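Local coordinates for OxyA protein (Actinoplanes teichomyceticus, PDB 5HH3) that is a haem-dependent cytochrome P450 monooxygenase that probably cross-links aromatic side chains of the precursor peptide by phenolic coupling during glycopeptide antibiotic biosynthesis, at residues D23-V28 / A251-D256; C156-I161 / D209-V214; L372-P377 / E391-D396. All coordinates share one frame; numbering follows the deposited sequence.

Contact 1 of 3, residues D23-V28 / A251-D256; sequences DRFDPV and AWLMAD. With GOL (glycerol), chain M.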
ATOM      1  N   ASP B  23      19.219  -8.909  -9.106  1.00 36.35           N
ATOM      2  CA  ASP B  23      20.661  -8.688  -9.162  1.00 39.34           C
ATOM      3  C   ASP B  23      21.051  -8.939 -10.612  1.00 38.15           C
ATOM      4  O   ASP B  23      21.251 -10.094 -11.028  1.00 36.26           O
ATOM      5  CB  ASP B  23      21.397  -9.629  -8.219  1.00 41.60           C
ATOM      6  CG  ASP B  23      22.908  -9.442  -8.266  1.00 45.87           C
ATOM      7  OD1 ASP B  23      23.411  -8.487  -8.912  1.00 48.13           O
ATOM      8  OD2 ASP B  23      23.607 -10.258  -7.650  1.00 50.58           O
ATOM      9  N   ARG B  24      21.112  -7.852 -11.382  1.00 38.35           N
ATOM     10  CA  ARG B  24      21.203  -7.942 -12.837  1.00 38.48           C
ATOM     11  C   ARG B  24      20.007  -8.775 -13.356  1.00 36.17           C
ATOM     12  O   ARG B  24      18.886  -8.316 -13.226  1.00 35.23           O
ATOM     13  CB  ARG B  24      22.602  -8.427 -13.264  1.00 41.35           C
ATOM     14  CG  ARG B  24      23.717  -7.551 -12.694  1.00 44.80           C
ATOM     15  CD  ARG B  24      25.126  -7.920 -13.158  1.00 48.14           C
ATOM     16  NE  ARG B  24      25.313  -7.579 -14.575  1.00 50.47           N
ATOM     17  CZ  ARG B  24      25.317  -8.439 -15.602  1.00 51.81           C
ATOM     18  NH1 ARG B  24      25.170  -9.752 -15.409  1.00 51.97           N
ATOM     19  NH2 ARG B  24      25.490  -7.980 -16.848  1.00 52.13           N
ATOM     20  N   PHE B  25      20.214  -9.978 -13.885  1.00 35.42           N
ATOM     21  CA  PHE B  25      19.119 -10.838 -14.347  1.00 34.50           C
ATOM     22  C   PHE B  25      18.639 -11.856 -13.318  1.00 34.00           C
ATOM     23  O   PHE B  25      17.639 -12.541 -13.558  1.00 32.65           O
ATOM     24  CB  PHE B  25      19.543 -11.601 -15.616  1.00 35.25           C
ATOM     25  CG  PHE B  25      19.966 -10.704 -16.728  1.00 35.60           C
ATOM     26  CD1 PHE B  25      19.016 -10.018 -17.464  1.00 35.17           C
ATOM     27  CD2 PHE B  25      21.298 -10.503 -17.007  1.00 37.28           C
ATOM     28  CE1 PHE B  25      19.392  -9.171 -18.486  1.00 35.96           C
ATOM     29  CE2 PHE B  25      21.683  -9.648 -18.031  1.00 38.35           C
ATOM     30  CZ  PHE B  25      20.730  -8.980 -18.764  1.00 37.19           C
ATOM     31  N   ASP B  26      19.346 -11.964 -12.197  1.00 34.21           N
ATOM     32  CA  ASP B  26      19.077 -13.002 -11.225  1.00 34.60           C
ATOM     33  C   ASP B  26      18.109 -12.595 -10.123  1.00 33.44           C
ATOM     34  O   ASP B  26      18.051 -11.423  -9.758  1.00 33.00           O
ATOM     35  CB  ASP B  26      20.362 -13.441 -10.581  1.00 36.51           C
ATOM     36  CG  ASP B  26      21.363 -13.960 -11.579  1.00 39.53           C
ATOM     37  OD1 ASP B  26      20.981 -14.305 -12.721  1.00 42.49           O
ATOM     38  OD2 ASP B  26      22.525 -14.024 -11.189  1.00 40.58           O
ATOM     39  N   PRO B  27      17.387 -13.585  -9.553  1.00 32.50           N
ATOM     40  CA  PRO B  27      16.674 -13.404  -8.279  1.00 31.89           C
ATOM     41  C   PRO B  27      17.639 -12.981  -7.166  1.00 33.03           C
ATOM     42  O   PRO B  27      18.775 -13.454  -7.176  1.00 32.97           O
ATOM     43  CB  PRO B  27      16.154 -14.813  -7.962  1.00 32.70           C
ATOM     44  CG  PRO B  27      16.234 -15.577  -9.238  1.00 33.36           C
ATOM     45  CD  PRO B  27      17.369 -14.992  -9.998  1.00 32.99           C
ATOM     46  N   VAL B  28      17.204 -12.124  -6.232  1.00 32.34           N
ATOM     47  CA  VAL B  28      18.060 -11.724  -5.093  1.00 33.45           C
ATOM     48  C   VAL B  28      18.197 -12.846  -4.043  1.00 33.42           C
ATOM     49  O   VAL B  28      17.355 -13.762  -4.007  1.00 30.41           O
ATOM     50  CB  VAL B  28      17.600 -10.403  -4.409  1.00 34.63           C
ATOM     51  CG1 VAL B  28      17.701  -9.237  -5.392  1.00 36.26           C
ATOM     52  CG2 VAL B  28      16.200 -10.508  -3.809  1.00 33.14           C
ATOM     53  N   ALA B 251      17.257  -6.280 -25.134  1.00 34.05           N
ATOM     54  CA  ALA B 251      18.412  -5.608 -25.707  1.00 35.65           C
ATOM     55  C   ALA B 251      19.641  -5.712 -24.784  1.00 36.45           C
ATOM     56  O   ALA B 251      20.771  -5.875 -25.277  1.00 38.07           O
ATOM     57  CB  ALA B 251      18.097  -4.149 -26.020  1.00 36.30           C
ATOM     58  N   TRP B 252      19.425  -5.621 -23.467  1.00 34.91           N
ATOM     59  CA  TRP B 252      20.511  -5.756 -22.493  1.00 36.42           C
ATOM     60  C   TRP B 252      21.095  -7.168 -22.545  1.00 36.36           C
ATOM     61  O   TRP B 252      22.311  -7.324 -22.606  1.00 37.15           O
ATOM     62  CB  TRP B 252      20.020  -5.401 -21.086  1.00 36.33           C
ATOM     63  CG  TRP B 252      21.053  -5.447 -19.984  1.00 37.53           C
ATOM     64  CD1 TRP B 252      22.412  -5.438 -20.118  1.00 39.50           C
ATOM     65  CD2 TRP B 252      20.798  -5.452 -18.574  1.00 38.15           C
ATOM     66  NE1 TRP B 252      23.013  -5.468 -18.890  1.00 40.02           N
ATOM     67  CE2 TRP B 252      22.052  -5.466 -17.922  1.00 39.47           C
ATOM     68  CE3 TRP B 252      19.629  -5.451 -17.796  1.00 37.86           C
ATOM     69  CZ2 TRP B 252      22.175  -5.486 -16.532  1.00 40.30           C
ATOM     70  CZ3 TRP B 252      19.749  -5.473 -16.413  1.00 38.24           C
ATOM     71  CH2 TRP B 252      21.015  -5.488 -15.793  1.00 38.65           C
ATOM     72  N   LEU B 253      20.227  -8.183 -22.542  1.00 35.12           N
ATOM     73  CA  LEU B 253      20.657  -9.575 -22.658  1.00 35.97           C
ATOM     74  C   LEU B 253      21.421  -9.832 -23.962  1.00 38.00           C
ATOM     75  O   LEU B 253      22.410 -10.586 -23.963  1.00 37.33           O
ATOM     76  CB  LEU B 253      19.468 -10.543 -22.525  1.00 34.83           C
ATOM     77  CG  LEU B 253      19.794 -12.042 -22.432  1.00 35.40           C
ATOM     78  CD1 LEU B 253      20.542 -12.367 -21.162  1.00 36.09           C
ATOM     79  CD2 LEU B 253      18.543 -12.887 -22.509  1.00 34.51           C
ATOM     80  N   MET B 254      20.984  -9.202 -25.058  1.00 38.06           N
ATOM     81  CA  MET B 254      21.695  -9.317 -26.339  1.00 40.90           C
ATOM     82  C   MET B 254      23.092  -8.692 -26.327  1.00 41.37           C
ATOM     83  O   MET B 254      24.034  -9.307 -26.813  1.00 41.00           O
ATOM     84  CB  MET B 254      20.887  -8.715 -27.477  1.00 42.57           C
ATOM     85  CG  MET B 254      19.580  -9.461 -27.734  1.00 43.10           C
ATOM     86  SD  MET B 254      18.537  -8.583 -28.909  1.00 46.58           S
ATOM     87  CE  MET B 254      19.706  -8.526 -30.285  1.00 44.87           C
ATOM     88  N   ALA B 255      23.217  -7.487 -25.775  1.00 41.34           N
ATOM     89  CA  ALA B 255      24.527  -6.869 -25.562  1.00 43.93           C
ATOM     90  C   ALA B 255      25.405  -7.681 -24.559  1.00 45.41           C
ATOM     91  O   ALA B 255      26.611  -7.814 -24.741  1.00 47.14           O
ATOM     92  CB  ALA B 255      24.363  -5.419 -25.109  1.00 43.46           C
ATOM     93  N   ASP B 256      24.787  -8.251 -23.533  1.00 45.00           N
ATOM     94  CA  ASP B 256      25.493  -9.042 -22.540  1.00 46.75           C
ATOM     95  C   ASP B 256      25.967 -10.407 -23.062  1.00 47.87           C
ATOM     96  O   ASP B 256      27.029 -10.873 -22.667  1.00 48.84           O
ATOM     97  CB  ASP B 256      24.613  -9.243 -21.300  1.00 46.81           C
ATOM     98  CG  ASP B 256      25.391  -9.796 -20.121  1.00 48.86           C
ATOM     99  OD1 ASP B 256      26.206  -9.065 -19.537  1.00 50.79           O
ATOM    100  OD2 ASP B 256      25.207 -10.976 -19.790  1.00 50.75           O
TER
HETATM  101  C1  GOL M 407      23.731 -15.091 -19.445  1.00 71.78           C
HETATM  102  O1  GOL M 407      23.905 -15.276 -20.851  1.00 69.16           O
HETATM  103  C2  GOL M 407      24.144 -13.690 -19.032  1.00 72.35           C
HETATM  104  O2  GOL M 407      23.441 -12.766 -19.862  1.00 73.08           O
HETATM  105  C3  GOL M 407      23.800 -13.408 -17.568  1.00 73.38           C
HETATM  106  O3  GOL M 407      24.712 -12.471 -16.980  1.00 74.50           O
HETATM  107  O   HOH W   1      25.716  -5.510 -17.903  1.00 50.71           O

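Contact 2 of 3, residues C156-I161 / D209-V214; sequences CDFLGI and DDMFGV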
ATOM      1  N   CYS B 156      -0.488   1.148 -30.313  1.00 39.33           N
ATOM      2  CA  CYS B 156      -1.402   2.098 -30.959  1.00 41.19           C
ATOM      3  C   CYS B 156      -1.868   1.634 -32.344  1.00 41.90           C
ATOM      4  O   CYS B 156      -3.042   1.780 -32.662  1.00 41.98           O
ATOM      5  CB  CYS B 156      -0.813   3.514 -31.044  1.00 42.85           C
ATOM      6  SG  CYS B 156      -0.688   4.324 -29.433  1.00 43.99           S
ATOM      7  N   ASP B 157      -0.961   1.071 -33.155  1.00 42.09           N
ATOM      8  CA  ASP B 157      -1.342   0.461 -34.458  1.00 43.21           C
ATOM      9  C   ASP B 157      -2.353  -0.677 -34.261  1.00 42.62           C
ATOM     10  O   ASP B 157      -3.336  -0.747 -34.989  1.00 43.14           O
ATOM     11  CB  ASP B 157      -0.130  -0.069 -35.246  1.00 43.16           C
ATOM     12  CG  ASP B 157       0.743   1.039 -35.827  1.00 45.11           C
ATOM     13  OD1 ASP B 157       0.367   2.236 -35.793  1.00 46.62           O
ATOM     14  OD2 ASP B 157       1.837   0.708 -36.335  1.00 45.66           O
ATOM     15  N   PHE B 158      -2.138  -1.521 -33.251  1.00 40.51           N
ATOM     16  CA  PHE B 158      -3.056  -2.611 -32.953  1.00 41.04           C
ATOM     17  C   PHE B 158      -4.459  -2.073 -32.632  1.00 41.67           C
ATOM     18  O   PHE B 158      -5.455  -2.624 -33.093  1.00 40.75           O
ATOM     19  CB  PHE B 158      -2.491  -3.481 -31.831  1.00 40.34           C
ATOM     20  CG  PHE B 158      -3.442  -4.522 -31.309  1.00 40.68           C
ATOM     21  CD1 PHE B 158      -3.662  -5.700 -32.014  1.00 41.71           C
ATOM     22  CD2 PHE B 158      -4.096  -4.336 -30.097  1.00 40.43           C
ATOM     23  CE1 PHE B 158      -4.538  -6.661 -31.527  1.00 41.37           C
ATOM     24  CE2 PHE B 158      -4.969  -5.300 -29.602  1.00 41.21           C
ATOM     25  CZ  PHE B 158      -5.183  -6.469 -30.319  1.00 41.39           C
ATOM     26  N   LEU B 159      -4.517  -0.979 -31.877  1.00 42.27           N
ATOM     27  CA  LEU B 159      -5.773  -0.282 -31.614  1.00 44.14           C
ATOM     28  C   LEU B 159      -6.358   0.485 -32.801  1.00 46.28           C
ATOM     29  O   LEU B 159      -7.520   0.873 -32.744  1.00 48.45           O
ATOM     30  CB  LEU B 159      -5.623   0.703 -30.466  1.00 43.96           C
ATOM     31  CG  LEU B 159      -5.321   0.122 -29.100  1.00 43.62           C
ATOM     32  CD1 LEU B 159      -5.283   1.292 -28.136  1.00 44.09           C
ATOM     33  CD2 LEU B 159      -6.377  -0.904 -28.672  1.00 43.95           C
ATOM     34  N   GLY B 160      -5.577   0.731 -33.846  1.00 45.83           N
ATOM     35  CA  GLY B 160      -6.033   1.493 -34.985  1.00 47.37           C
ATOM     36  C   GLY B 160      -5.980   3.000 -34.771  1.00 48.64           C
ATOM     37  O   GLY B 160      -6.702   3.731 -35.448  1.00 50.09           O
ATOM     38  N   ILE B 161      -5.143   3.485 -33.849  1.00 46.85           N
ATOM     39  CA  ILE B 161      -4.979   4.934 -33.694  1.00 48.56           C
ATOM     40  C   ILE B 161      -4.171   5.413 -34.922  1.00 49.17           C
ATOM     41  O   ILE B 161      -3.121   4.848 -35.193  1.00 47.25           O
ATOM     42  CB  ILE B 161      -4.230   5.325 -32.388  1.00 47.46           C
ATOM     43  CG1 ILE B 161      -4.804   4.638 -31.130  1.00 46.56           C
ATOM     44  CG2 ILE B 161      -4.234   6.837 -32.201  1.00 48.90           C
ATOM     45  CD1 ILE B 161      -6.289   4.817 -30.938  1.00 48.12           C
ATOM     46  N   ASP B 209     -10.847  -2.570 -39.010  1.00 79.95           N
ATOM     47  CA  ASP B 209      -9.925  -3.700 -39.040  1.00 79.25           C
ATOM     48  C   ASP B 209      -9.213  -3.893 -37.698  1.00 76.39           C
ATOM     49  O   ASP B 209      -8.816  -5.000 -37.356  1.00 79.40           O
ATOM     50  CB  ASP B 209      -8.899  -3.459 -40.163  1.00 82.29           C
ATOM     51  CG  ASP B 209      -8.332  -4.741 -40.748  1.00 83.48           C
ATOM     52  OD1 ASP B 209      -8.474  -5.819 -40.131  1.00 84.84           O
ATOM     53  OD2 ASP B 209      -7.736  -4.660 -41.845  1.00 83.52           O
ATOM     54  N   ASP B 210      -9.056  -2.809 -36.947  1.00 72.49           N
ATOM     55  CA  ASP B 210      -8.372  -2.809 -35.638  1.00 67.40           C
ATOM     56  C   ASP B 210      -9.136  -3.535 -34.498  1.00 64.88           C
ATOM     57  O   ASP B 210     -10.149  -4.184 -34.731  1.00 64.98           O
ATOM     58  CB  ASP B 210      -8.112  -1.352 -35.245  1.00 67.04           C
ATOM     59  CG  ASP B 210      -9.389  -0.530 -35.220  1.00 68.72           C
ATOM     60  OD1 ASP B 210      -9.762  -0.003 -36.289  1.00 70.73           O
ATOM     61  OD2 ASP B 210     -10.034  -0.446 -34.156  1.00 67.52           O
ATOM     62  N   MET B 211      -8.613  -3.419 -33.273  1.00 61.49           N
ATOM     63  CA  MET B 211      -9.188  -4.025 -32.074  1.00 60.65           C
ATOM     64  C   MET B 211     -10.672  -3.677 -31.870  1.00 59.84           C
ATOM     65  O   MET B 211     -11.466  -4.566 -31.605  1.00 59.05           O
ATOM     66  CB  MET B 211      -8.377  -3.625 -30.824  1.00 60.57           C
ATOM     67  CG  MET B 211      -8.497  -4.598 -29.673  1.00 60.92           C
ATOM     68  SD  MET B 211      -8.290  -3.900 -28.024  1.00 62.21           S
ATOM     69  CE  MET B 211      -9.805  -2.959 -27.916  1.00 64.36           C
ATOM     70  N   PHE B 212     -11.035  -2.402 -32.005  1.00 59.17           N
ATOM     71  CA  PHE B 212     -12.427  -1.959 -31.769  1.00 59.42           C
ATOM     72  C   PHE B 212     -13.415  -2.564 -32.754  1.00 58.97           C
ATOM     73  O   PHE B 212     -14.471  -3.035 -32.354  1.00 57.88           O
ATOM     74  CB  PHE B 212     -12.549  -0.427 -31.786  1.00 61.13           C
ATOM     75  CG  PHE B 212     -12.180   0.251 -30.488  1.00 60.65           C
ATOM     76  CD1 PHE B 212     -11.452  -0.387 -29.511  1.00 59.89           C
ATOM     77  CD2 PHE B 212     -12.548   1.564 -30.270  1.00 63.10           C
ATOM     78  CE1 PHE B 212     -11.115   0.259 -28.336  1.00 59.78           C
ATOM     79  CE2 PHE B 212     -12.204   2.221 -29.103  1.00 61.49           C
ATOM     80  CZ  PHE B 212     -11.491   1.566 -28.135  1.00 59.88           C
ATOM     81  N   GLY B 213     -13.071  -2.548 -34.035  1.00 58.45           N
ATOM     82  CA  GLY B 213     -13.965  -3.063 -35.073  1.00 59.48           C
ATOM     83  C   GLY B 213     -14.224  -4.562 -34.999  1.00 58.04           C
ATOM     84  O   GLY B 213     -15.333  -5.010 -35.252  1.00 59.17           O
ATOM     85  N   VAL B 214     -13.190  -5.331 -34.674  1.00 55.12           N
ATOM     86  CA  VAL B 214     -13.327  -6.768 -34.424  1.00 54.92           C
ATOM     87  C   VAL B 214     -14.308  -7.026 -33.272  1.00 53.49           C
ATOM     88  O   VAL B 214     -15.222  -7.834 -33.404  1.00 53.62           O
ATOM     89  CB  VAL B 214     -11.948  -7.405 -34.117  1.00 54.68           C
ATOM     90  CG1 VAL B 214     -12.070  -8.789 -33.473  1.00 54.57           C
ATOM     91  CG2 VAL B 214     -11.128  -7.469 -35.399  1.00 56.41           C
TER

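Contact 3 of 3, residues L372-P377 / E391-D396; sequences LRLAEP and EALLLD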
ATOM      1  N   LEU B 372      26.332  -4.907 -31.401  1.00 46.84           N
ATOM      2  CA  LEU B 372      25.717  -4.224 -30.261  1.00 45.51           C
ATOM      3  C   LEU B 372      26.485  -4.510 -28.966  1.00 45.45           C
ATOM      4  O   LEU B 372      26.806  -5.657 -28.688  1.00 44.97           O
ATOM      5  CB  LEU B 372      24.259  -4.683 -30.093  1.00 44.69           C
ATOM      6  CG  LEU B 372      23.378  -3.861 -29.162  1.00 43.87           C
ATOM      7  CD1 LEU B 372      23.025  -2.551 -29.858  1.00 44.28           C
ATOM      8  CD2 LEU B 372      22.127  -4.643 -28.808  1.00 43.03           C
ATOM      9  N   ARG B 373      26.777  -3.464 -28.198  1.00 45.51           N
ATOM     10  CA  ARG B 373      27.498  -3.587 -26.927  1.00 46.75           C
ATOM     11  C   ARG B 373      27.078  -2.462 -25.988  1.00 45.82           C
ATOM     12  O   ARG B 373      26.540  -1.449 -26.431  1.00 44.36           O
ATOM     13  CB  ARG B 373      29.027  -3.526 -27.165  1.00 49.71           C
ATOM     14  CG  ARG B 373      29.469  -2.318 -27.997  1.00 52.44           C
ATOM     15  CD  ARG B 373      30.918  -2.349 -28.459  1.00 55.98           C
ATOM     16  NE  ARG B 373      31.118  -1.318 -29.486  1.00 58.48           N
ATOM     17  CZ  ARG B 373      31.358  -0.027 -29.242  1.00 59.74           C
ATOM     18  NH1 ARG B 373      31.475   0.798 -30.259  1.00 61.34           N
ATOM     19  NH2 ARG B 373      31.478   0.455 -27.996  1.00 60.69           N
ATOM     20  N   LEU B 374      27.353  -2.635 -24.703  1.00 46.10           N
ATOM     21  CA  LEU B 374      27.213  -1.548 -23.728  1.00 47.68           C
ATOM     22  C   LEU B 374      28.169  -0.414 -24.099  1.00 51.19           C
ATOM     23  O   LEU B 374      29.299  -0.660 -24.529  1.00 51.77           O
ATOM     24  CB  LEU B 374      27.550  -2.032 -22.313  1.00 48.54           C
ATOM     25  CG  LEU B 374      26.739  -3.189 -21.742  1.00 47.24           C
ATOM     26  CD1 LEU B 374      27.340  -3.651 -20.424  1.00 48.92           C
ATOM     27  CD2 LEU B 374      25.300  -2.776 -21.567  1.00 45.19           C
ATOM     28  N   ALA B 375      27.702   0.823 -23.966  1.00 52.91           N
ATOM     29  CA  ALA B 375      28.522   2.000 -24.235  1.00 55.67           C
ATOM     30  C   ALA B 375      29.602   2.176 -23.164  1.00 59.03           C
ATOM     31  O   ALA B 375      30.743   2.493 -23.481  1.00 58.68           O
ATOM     32  CB  ALA B 375      27.653   3.242 -24.305  1.00 55.54           C
ATOM     33  N   GLU B 376      29.206   1.979 -21.910  1.00 61.18           N
ATOM     34  CA  GLU B 376      30.078   2.040 -20.741  1.00 66.74           C
ATOM     35  C   GLU B 376      30.051   0.650 -20.076  1.00 66.43           C
ATOM     36  O   GLU B 376      29.296   0.447 -19.122  1.00 65.41           O
ATOM     37  CB  GLU B 376      29.565   3.112 -19.763  1.00 69.04           C
ATOM     38  CG  GLU B 376      29.792   4.565 -20.196  1.00 72.43           C
ATOM     39  CD  GLU B 376      30.956   5.250 -19.482  1.00 77.83           C
ATOM     40  OE1 GLU B 376      31.142   5.044 -18.260  1.00 80.42           O
ATOM     41  OE2 GLU B 376      31.699   6.019 -20.138  1.00 83.14           O
ATOM     42  N   PRO B 377      30.861  -0.313 -20.583  1.00 69.12           N
ATOM     43  CA  PRO B 377      30.803  -1.725 -20.164  1.00 69.89           C
ATOM     44  C   PRO B 377      30.920  -1.988 -18.663  1.00 73.62           C
ATOM     45  O   PRO B 377      30.267  -2.913 -18.149  1.00 71.13           O
ATOM     46  CB  PRO B 377      31.994  -2.360 -20.889  1.00 70.84           C
ATOM     47  CG  PRO B 377      32.216  -1.494 -22.065  1.00 71.79           C
ATOM     48  CD  PRO B 377      31.926  -0.109 -21.585  1.00 71.55           C
ATOM     49  N   GLU B 391      16.235   1.379 -16.175  1.00 37.58           N
ATOM     50  CA  GLU B 391      16.013   2.820 -16.189  1.00 40.00           C
ATOM     51  C   GLU B 391      16.690   3.537 -17.374  1.00 40.52           C
ATOM     52  O   GLU B 391      16.155   4.512 -17.895  1.00 40.44           O
ATOM     53  CB  GLU B 391      16.460   3.436 -14.870  1.00 43.07           C
ATOM     54  CG  GLU B 391      15.666   2.899 -13.682  1.00 44.28           C
ATOM     55  CD  GLU B 391      15.983   3.604 -12.383  1.00 47.50           C
ATOM     56  OE1 GLU B 391      15.069   3.739 -11.544  1.00 50.73           O
ATOM     57  OE2 GLU B 391      17.142   4.032 -12.194  1.00 52.21           O
ATOM     58  N   ALA B 392      17.851   3.050 -17.790  1.00 39.57           N
ATOM     59  CA  ALA B 392      18.574   3.611 -18.943  1.00 40.93           C
ATOM     60  C   ALA B 392      19.538   2.547 -19.465  1.00 40.16           C
ATOM     61  O   ALA B 392      20.141   1.832 -18.667  1.00 40.22           O
ATOM     62  CB  ALA B 392      19.324   4.868 -18.537  1.00 42.64           C
ATOM     63  N   LEU B 393      19.615   2.380 -20.782  1.00 39.15           N
ATOM     64  CA  LEU B 393      20.453   1.346 -21.378  1.00 38.91           C
ATOM     65  C   LEU B 393      21.230   1.912 -22.568  1.00 39.83           C
ATOM     66  O   LEU B 393      20.779   1.842 -23.717  1.00 38.03           O
ATOM     67  CB  LEU B 393      19.599   0.150 -21.779  1.00 37.58           C
ATOM     68  CG  LEU B 393      20.341  -1.091 -22.288  1.00 38.58           C
ATOM     69  CD1 LEU B 393      21.163  -1.721 -21.166  1.00 39.32           C
ATOM     70  CD2 LEU B 393      19.352  -2.102 -22.829  1.00 38.22           C
ATOM     71  N   LEU B 394      22.395   2.479 -22.266  1.00 41.72           N
ATOM     72  CA  LEU B 394      23.219   3.151 -23.273  1.00 44.25           C
ATOM     73  C   LEU B 394      23.988   2.113 -24.053  1.00 44.05           C
ATOM     74  O   LEU B 394      24.890   1.475 -23.517  1.00 42.88           O
ATOM     75  CB  LEU B 394      24.177   4.169 -22.643  1.00 46.60           C
ATOM     76  CG  LEU B 394      23.580   5.564 -22.432  1.00 48.30           C
ATOM     77  CD1 LEU B 394      23.398   6.300 -23.755  1.00 49.38           C
ATOM     78  CD2 LEU B 394      22.260   5.511 -21.667  1.00 47.65           C
ATOM     79  N   LEU B 395      23.617   1.941 -25.317  1.00 43.85           N
ATOM     80  CA  LEU B 395      24.267   0.963 -26.176  1.00 44.46           C
ATOM     81  C   LEU B 395      24.939   1.652 -27.328  1.00 45.90           C
ATOM     82  O   LEU B 395      24.564   2.758 -27.697  1.00 47.33           O
ATOM     83  CB  LEU B 395      23.269  -0.069 -26.705  1.00 42.89           C
ATOM     84  CG  LEU B 395      22.442  -0.818 -25.669  1.00 41.53           C
ATOM     85  CD1 LEU B 395      21.547  -1.847 -26.343  1.00 40.43           C
ATOM     86  CD2 LEU B 395      23.335  -1.478 -24.629  1.00 42.63           C
ATOM     87  N   ASP B 396      25.938   0.975 -27.881  1.00 46.85           N
ATOM     88  CA  ASP B 396      26.646   1.417 -29.073  1.00 48.71           C
ATOM     89  C   ASP B 396      26.831   0.186 -29.974  1.00 47.95           C
ATOM     90  O   ASP B 396      26.379  -0.902 -29.626  1.00 46.38           O
ATOM     91  CB  ASP B 396      27.984   2.063 -28.677  1.00 51.59           C
ATOM     92  CG  ASP B 396      28.428   3.151 -29.659  1.00 53.90           C
ATOM     93  OD1 ASP B 396      28.108   3.052 -30.855  1.00 54.86           O
ATOM     94  OD2 ASP B 396      29.099   4.109 -29.246  1.00 56.28           O
TER

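Contact 1 of 3, residues D23-V28 / A251-D256
A short, weakly bonded beta hairpin, whose type II' turn runs from Asp23 to Asp26, docks its tip residues Arg24 and Phe25 against Trp252, Leu253 and Asp256 in the last turn and a half of helix 225-256, the long central helix of the cytochrome P450 fold. Phe25 is the wedge. Its CZ lies over one face of the Trp252 indole, 3.5 Å from CD2, with the two ring planes inclined at 40°. The opposite face of the Phe25 ring receives a CH-pi contact from Leu253 CD1, 4.2 Å from the ring centroid. Leu282 of helix 274-282 also touches Phe25, and the Phe25 carbonyl is held by Arg22 and Arg319.

Polar contacts border this buried aromatic core. Arg24 and Asp256 meet tip to tip in a salt bridge, NH2 to OD1 at 3.0 Å. The oxygen is nearly in the guanidinium plane, but the nitrogen stands above the carboxylate plane, 58° out of it. The Arg24 chain bends at chi3 (71°), swinging NE off the extended course of CB, CG and CD. A water accepts from both Arg24 NH2 (2.7 Å) and Trp252 NE1 (2.9 Å), tying the indole to the same guanidinium. A glycerol, probably from the crystallisation liquor, extends the network: its O3 accepts from Arg24 NH1 at 3.2 Å and donates to Asp256 OD2.

Contact 2 of 3, residues C156-I161 / D209-V214
Gly160 and Asp210 bring together two helix ends, a Schellman motif that closes helix 142-159 and an N-cap that opens helix 211-219, the E and H helices of the P450 fold. With positive phi at Gly160, the amides of Gly160 and Ile161 bond back into the last turn, and Gly160 CA comes to 3.5 Å from Asp210 CB.

Among the polar contacts, Met211 N donates to Phe158 O at 3.3 Å, with 153° at the hydrogen; the donor lies in the carbonyl plane. One helix thus offers a first-turn amide to a last-turn carbonyl of the other. Asp210 CG sits between its own backbone N and carbonyl carbon (chi1 56°), and the OD2 it carries caps Phe212 N through a weak bond of 3.1 Å. The same OD2 lies 3.2 Å from Leu159 O. Both are acceptors, so this approach is probably mildly repulsive, and the pull of the helix N-terminus on the carboxylate may offset it.

The apolar contacts gather on Met211. Its CG reaches Phe158 CE2 at 3.6 Å, while the sulfur makes an oblique Met-aromatic contact, SD standing 5.1 Å from the Phe158 ring centroid. Phe110 meets the Phe158 ring too, and Val231 and Met236 of helix 225-256 back Met211 and Leu159 respectively. Leu159 and Met211 run side by side and point the same way, with Leu159 CD2 resting 3.6 Å from Met211 SD.

Contact 3 of 3, residues L372-P377 / E391-D396
Arg373 and Asp396 form a hydrogen-bonded antiparallel pair: Arg373 N donates to Asp396 O (3.0 Å), and Asp396 N returns a nearly straight bond to Arg373 O (2.9 Å, 171° at the hydrogen). Ala375 N adds a third, 2.9 Å to Leu394 O. Leu374 and Leu395 make the non-hydrogen-bonded pair between them, and Leu372 CA leans on Asp396 O in a 3.4 Å CA-H...O contact.

On one face of the sheet the Arg373 and Asp396 side chains lie side by side, with Asp396 CB 3.7 Å above the guanidinium plane. Arg373 NH1 stays 4.1 Å from Asp396 OD1, too far for a salt bridge. The leucines form a separate apolar cluster: Leu372 CD2 meets Leu395 CD1 at 3.8 Å, and Leu374 CD2 touches Leu395 CD2 at 3.9 Å.

Further out, strand 140-141 pairs with the far edge of 394-396, the middle strand of a three-stranded antiparallel sheet, and Phe142 packs on Leu372 and Leu395. Arg373 NH1 makes a weak hydrogen bond to Trp397 O, and Asp396 OD1 binds a glycerol. Strand 394-396 is thus joined to 372-377 by three backbone bonds and leucine packing; the opposite charges probably attract, but no N-H points at the carboxylate.

In the fold
Contacts 1 and 3 share a neighbourhood, their centres about 12 Å apart: Leu393 CD2 packs 3.6 Å from Trp252 N, and Ala255 CB lies 4.1 Å from Arg373 CA. The C-terminal end of helix 225-256 thus packs against both the N-terminal hairpin and the C-terminal sheet. Contact 2 stands on the opposite side of the chain's centre from contact 1, its centre about 34 Å from those of both others, yet helix 225-256 runs from its surroundings to contact 1. It lies closer to the haem than contact 1 does: the Phe158 side chain is about 6 Å from the cofactor, against about 13 Å for that of Leu253.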